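Local coordinates for protein putative NADH Oxidase (Clostridium acetobutylicum, PDB 3E10) that binds flavin mononucleotide between the two subunits of its dimer and probably acts as a nitroreductase-family oxidoreductase, at residues A30-W43 against I85-N99. Sequence-based numbering, arbitrary orientation. Where two conformers were deposited one is given.
Sequences AAMQAPSAGNQQPW and ISEMWEQDMAAAAEN. With FMN (flavin mononucleotide), chain C.
The carbonyl oxygen I85 O is gripped by two donors: Q40 NE2 reaches it over 3.1 Å, and M88 N comes from the opposite face of its carbonyl plane. In this nitroreductase-family flavoprotein the pairing belongs to a set of bonds that fastens the FMN-lining loop after helix 21-32 to helix 89-106. Beyond CG the Q40 chain is extended (chi2 -167°), which carries its amide to the backbone of I85, where OE1 also accepts from I85 N at 2.7 Å. The carboxylate of D92 is held at both oxygens: the backbone N of A37 donates to OD1 over 2.8 Å, and NE2 of Q40 donates to OD2 over 2.7 Å. The two bonds differ in approach. Q40 NE2 arrives on the syn side of OD2, 22° out of the carboxylate plane, whereas A37 N meets OD1 from above that plane, 36° out of it. One N-H on each oxygen should limit rotation of the carboxylate. S36 N makes a weak bond to O3' of the flavin nucleotide, and residues of the second subunit, among them S10, R12 and R157, also hydrogen-bond it. Further along the helix, A34 CB rests 3.5 Å from A96 N, and the selenium of M93, its chain folded back, lies 3.7 Å from W43 CB near the plane of the indole. At the far end N99 ND2 donates to A30 O at 3.0 Å, while Q33 N reaches that oxygen from the opposite face of its carbonyl plane.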
# COMPACT_ATOMS: atom_id res chain seq x y z
N ALA B 30 -6.91 -8.18 -7.61
CA ALA B 30 -6.71 -7.53 -6.30
C ALA B 30 -5.90 -6.24 -6.47
O ALA B 30 -6.26 -5.19 -5.91
CB ALA B 30 -6.03 -8.46 -5.30
N ALA B 31 -4.84 -6.29 -7.27
CA ALA B 31 -4.02 -5.12 -7.54
C ALA B 31 -4.86 -3.96 -8.07
O ALA B 31 -4.75 -2.81 -7.63
CB ALA B 31 -2.94 -5.47 -8.56
N MSE B 32 -5.75 -4.28 -9.01
CA MSE B 32 -6.51 -3.25 -9.73
C MSE B 32 -7.68 -2.69 -8.93
O MSE B 32 -8.31 -1.73 -9.39
CB MSE B 32 -6.93 -3.70 -11.11
CG MSE B 32 -5.70 -3.98 -11.96
SE MSE B 32 -6.05 -4.19 -13.85
CE MSE B 32 -5.28 -5.97 -14.12
N GLN B 33 -7.97 -3.27 -7.76
CA GLN B 33 -8.92 -2.69 -6.82
C GLN B 33 -8.30 -1.69 -5.86
O GLN B 33 -9.01 -1.14 -5.01
CB GLN B 33 -9.61 -3.80 -6.02
CG GLN B 33 -10.51 -4.69 -6.81
CD GLN B 33 -11.60 -3.98 -7.56
OE1 GLN B 33 -11.69 -4.08 -8.79
NE2 GLN B 33 -12.43 -3.23 -6.83
N ALA B 34 -7.02 -1.41 -5.98
CA ALA B 34 -6.37 -0.46 -5.08
C ALA B 34 -6.90 0.95 -5.26
O ALA B 34 -7.35 1.35 -6.35
CB ALA B 34 -4.86 -0.49 -5.28
N PRO B 35 -6.85 1.73 -4.18
CA PRO B 35 -7.13 3.13 -4.31
C PRO B 35 -6.02 3.78 -5.13
O PRO B 35 -4.91 3.25 -5.24
CB PRO B 35 -7.14 3.64 -2.88
CG PRO B 35 -6.15 2.75 -2.20
CD PRO B 35 -6.42 1.37 -2.81
N SER B 36 -6.30 4.96 -5.70
CA SER B 36 -5.28 5.70 -6.44
C SER B 36 -5.63 7.17 -6.45
O SER B 36 -6.81 7.53 -6.48
CB SER B 36 -5.07 5.16 -7.85
OG SER B 36 -6.20 5.26 -8.70
N ALA B 37 -4.61 8.01 -6.37
CA ALA B 37 -4.83 9.46 -6.34
C ALA B 37 -5.60 9.87 -7.59
O ALA B 37 -5.25 9.48 -8.71
CB ALA B 37 -3.50 10.20 -6.23
N GLY B 38 -6.67 10.64 -7.40
CA GLY B 38 -7.46 11.03 -8.57
C GLY B 38 -8.18 9.89 -9.30
O GLY B 38 -8.63 10.07 -10.41
N ASN B 39 -8.24 8.70 -8.69
CA ASN B 39 -8.66 7.50 -9.37
C ASN B 39 -7.89 7.29 -10.70
O ASN B 39 -8.46 6.79 -11.68
CB ASN B 39 -10.17 7.52 -9.66
CG ASN B 39 -10.73 6.16 -10.05
OD1 ASN B 39 -10.25 5.11 -9.62
ND2 ASN B 39 -11.76 6.18 -10.90
N GLN B 40 -6.62 7.68 -10.70
CA GLN B 40 -5.85 7.64 -11.94
C GLN B 40 -5.46 6.24 -12.40
O GLN B 40 -5.14 6.05 -13.58
CB GLN B 40 -4.61 8.55 -11.85
CG GLN B 40 -3.52 8.13 -10.89
CD GLN B 40 -2.50 9.21 -10.65
OE1 GLN B 40 -2.45 10.20 -11.41
NE2 GLN B 40 -1.72 9.07 -9.57
N GLN B 41 -5.49 5.26 -11.49
CA GLN B 41 -5.24 3.85 -11.85
C GLN B 41 -4.10 3.69 -12.85
O GLN B 41 -4.32 3.29 -13.99
CB GLN B 41 -6.51 3.20 -12.43
CG GLN B 41 -7.73 3.24 -11.50
CD GLN B 41 -9.02 2.83 -12.19
OE1 GLN B 41 -10.06 3.50 -12.03
NE2 GLN B 41 -9.00 1.73 -12.87
N PRO B 42 -2.86 4.01 -12.43
CA PRO B 42 -1.78 4.21 -13.41
C PRO B 42 -1.01 2.92 -13.76
O PRO B 42 -0.04 2.97 -14.52
CB PRO B 42 -0.88 5.20 -12.70
CG PRO B 42 -0.99 4.79 -11.25
CD PRO B 42 -2.43 4.35 -11.06
N TRP B 43 -1.51 1.79 -13.30
CA TRP B 43 -0.73 0.54 -13.29
C TRP B 43 -0.77 -0.28 -14.57
O TRP B 43 -1.80 -0.36 -15.28
CB TRP B 43 -1.21 -0.36 -12.16
CG TRP B 43 -2.71 -0.27 -11.87
CD1 TRP B 43 -3.74 -0.70 -12.66
CD2 TRP B 43 -3.29 0.28 -10.71
NE1 TRP B 43 -4.94 -0.43 -12.04
CE2 TRP B 43 -4.68 0.16 -10.83
CE3 TRP B 43 -2.76 0.87 -9.57
CZ2 TRP B 43 -5.57 0.65 -9.85
CZ3 TRP B 43 -3.64 1.34 -8.56
CH2 TRP B 43 -5.03 1.23 -8.74
N ILE B 85 -2.18 12.91 -11.30
CA ILE B 85 -1.49 13.40 -10.11
C ILE B 85 -0.17 12.62 -10.03
O ILE B 85 -0.03 11.64 -9.31
CB ILE B 85 -2.36 13.18 -8.83
CG1 ILE B 85 -3.71 13.88 -9.02
CG2 ILE B 85 -1.64 13.72 -7.59
CD1 ILE B 85 -4.74 13.46 -8.04
N SER B 86 0.82 13.08 -10.79
CA SER B 86 2.06 12.35 -10.88
C SER B 86 2.84 12.37 -9.58
O SER B 86 3.69 11.52 -9.36
CB SER B 86 2.94 12.96 -11.96
OG SER B 86 3.32 14.29 -11.69
N GLU B 87 2.55 13.33 -8.72
CA GLU B 87 3.23 13.42 -7.45
C GLU B 87 3.01 12.19 -6.57
O GLU B 87 3.79 11.93 -5.65
CB GLU B 87 2.72 14.64 -6.69
CG GLU B 87 3.12 15.99 -7.28
CD GLU B 87 2.15 16.52 -8.36
OE1 GLU B 87 1.19 15.82 -8.76
OE2 GLU B 87 2.37 17.68 -8.79
N MSE B 88 1.92 11.47 -6.82
CA MSE B 88 1.57 10.39 -5.90
C MSE B 88 1.58 8.99 -6.52
O MSE B 88 1.12 8.06 -5.90
CB MSE B 88 0.23 10.68 -5.22
CG MSE B 88 0.34 11.74 -4.14
SE MSE B 88 -1.37 12.44 -3.63
CE MSE B 88 -0.73 13.95 -2.65
N TRP B 89 2.19 8.83 -7.70
CA TRP B 89 2.08 7.55 -8.37
C TRP B 89 2.70 6.40 -7.59
O TRP B 89 2.18 5.30 -7.66
CB TRP B 89 2.63 7.57 -9.80
CG TRP B 89 4.11 7.62 -9.95
CD1 TRP B 89 4.86 8.72 -10.07
CD2 TRP B 89 4.99 6.50 -10.05
NE1 TRP B 89 6.19 8.36 -10.23
CE2 TRP B 89 6.29 7.00 -10.21
CE3 TRP B 89 4.81 5.13 -10.04
CZ2 TRP B 89 7.40 6.17 -10.36
CZ3 TRP B 89 5.91 4.30 -10.16
CH2 TRP B 89 7.18 4.82 -10.33
N GLU B 90 3.79 6.65 -6.86
CA GLU B 90 4.40 5.55 -6.13
C GLU B 90 3.50 5.04 -5.01
O GLU B 90 3.57 3.87 -4.65
CB GLU B 90 5.77 5.93 -5.62
CG GLU B 90 6.75 6.20 -6.75
CD GLU B 90 6.94 7.67 -7.06
OE1 GLU B 90 5.94 8.44 -7.01
OE2 GLU B 90 8.11 8.04 -7.37
N GLN B 91 2.64 5.92 -4.49
CA GLN B 91 1.71 5.53 -3.44
C GLN B 91 0.61 4.64 -3.98
O GLN B 91 0.28 3.62 -3.37
CB GLN B 91 1.14 6.79 -2.77
CG GLN B 91 2.24 7.63 -2.09
CD GLN B 91 1.74 8.93 -1.50
OE1 GLN B 91 0.61 9.00 -1.02
NE2 GLN B 91 2.59 9.98 -1.54
N ASP B 92 0.06 5.02 -5.12
CA ASP B 92 -0.91 4.20 -5.80
C ASP B 92 -0.35 2.78 -6.02
O ASP B 92 -1.03 1.79 -5.80
CB ASP B 92 -1.20 4.74 -7.20
CG ASP B 92 -1.77 6.14 -7.24
OD1 ASP B 92 -2.16 6.68 -6.17
OD2 ASP B 92 -1.87 6.66 -8.39
N MSE B 93 0.89 2.72 -6.50
CA MSE B 93 1.52 1.43 -6.87
C MSE B 93 1.83 0.60 -5.64
O MSE B 93 1.67 -0.62 -5.68
CB MSE B 93 2.79 1.62 -7.71
CG MSE B 93 2.59 2.34 -9.07
SE MSE B 93 1.29 1.50 -10.21
CE MSE B 93 2.18 -0.23 -10.37
N ALA B 94 2.18 1.28 -4.56
CA ALA B 94 2.41 0.61 -3.30
C ALA B 94 1.11 -0.01 -2.75
O ALA B 94 1.11 -1.12 -2.22
CB ALA B 94 3.04 1.62 -2.28
N ALA B 95 -0.00 0.72 -2.92
CA ALA B 95 -1.29 0.19 -2.47
C ALA B 95 -1.67 -1.05 -3.29
O ALA B 95 -2.18 -2.03 -2.75
CB ALA B 95 -2.37 1.30 -2.58
N ALA B 96 -1.43 -1.00 -4.61
CA ALA B 96 -1.65 -2.16 -5.48
C ALA B 96 -0.77 -3.35 -5.06
O ALA B 96 -1.23 -4.50 -5.01
CB ALA B 96 -1.41 -1.78 -6.95
N ALA B 97 0.50 -3.07 -4.77
CA ALA B 97 1.42 -4.13 -4.35
C ALA B 97 0.94 -4.81 -3.07
O ALA B 97 0.93 -6.03 -2.96
CB ALA B 97 2.84 -3.54 -4.13
N GLU B 98 0.50 -3.99 -2.11
CA GLU B 98 0.03 -4.52 -0.84
C GLU B 98 -1.21 -5.37 -1.09
O GLU B 98 -1.36 -6.41 -0.46
CB GLU B 98 -0.23 -3.39 0.17
CG GLU B 98 -0.72 -3.87 1.57
CD GLU B 98 0.27 -4.77 2.32
OE1 GLU B 98 1.35 -5.09 1.80
OE2 GLU B 98 -0.08 -5.20 3.46
N ASN B 99 -2.10 -4.92 -1.99
CA ASN B 99 -3.24 -5.77 -2.30
C ASN B 99 -2.82 -7.14 -2.86
O ASN B 99 -3.42 -8.18 -2.56
CB ASN B 99 -4.20 -5.10 -3.27
CG ASN B 99 -5.15 -4.13 -2.60
OD1 ASN B 99 -5.02 -3.79 -1.41
ND2 ASN B 99 -6.13 -3.66 -3.38
N1 FMN C . -9.53 11.19 -1.85
C2 FMN C . -9.88 12.45 -1.44
O2 FMN C . -11.06 12.75 -1.27
N3 FMN C . -8.92 13.39 -1.13
C4 FMN C . -7.58 13.16 -1.33
O4 FMN C . -6.75 14.03 -1.01
C4A FMN C . -7.20 11.86 -1.73
N5 FMN C . -5.88 11.54 -1.89
C5A FMN C . -5.51 10.27 -2.26
C6 FMN C . -4.16 9.95 -2.40
C7 FMN C . -3.74 8.68 -2.75
C7M FMN C . -2.26 8.39 -2.86
C8 FMN C . -4.70 7.69 -2.96
C8M FMN C . -4.23 6.27 -3.10
C9 FMN C . -6.05 8.00 -2.83
C9A FMN C . -6.48 9.28 -2.48
N10 FMN C . -7.83 9.62 -2.39
C10 FMN C . -8.18 10.89 -1.99
C1' FMN C . -8.90 8.59 -2.66
C2' FMN C . -9.07 8.38 -4.17
O2' FMN C . -9.76 9.47 -4.77
C3' FMN C . -9.79 7.07 -4.42
O3' FMN C . -8.95 6.00 -3.98
C4' FMN C . -10.20 6.85 -5.90
O4' FMN C . -11.15 7.79 -6.34
C5' FMN C . -10.73 5.45 -6.13
O5' FMN C . -11.93 5.22 -5.42
P FMN C . -11.97 4.02 -4.35
O1P FMN C . -11.01 4.38 -3.22
O2P FMN C . -13.41 3.98 -3.88
O3P FMN C . -11.57 2.73 -5.06
O HOH W 1 -8.90 -2.49 -2.59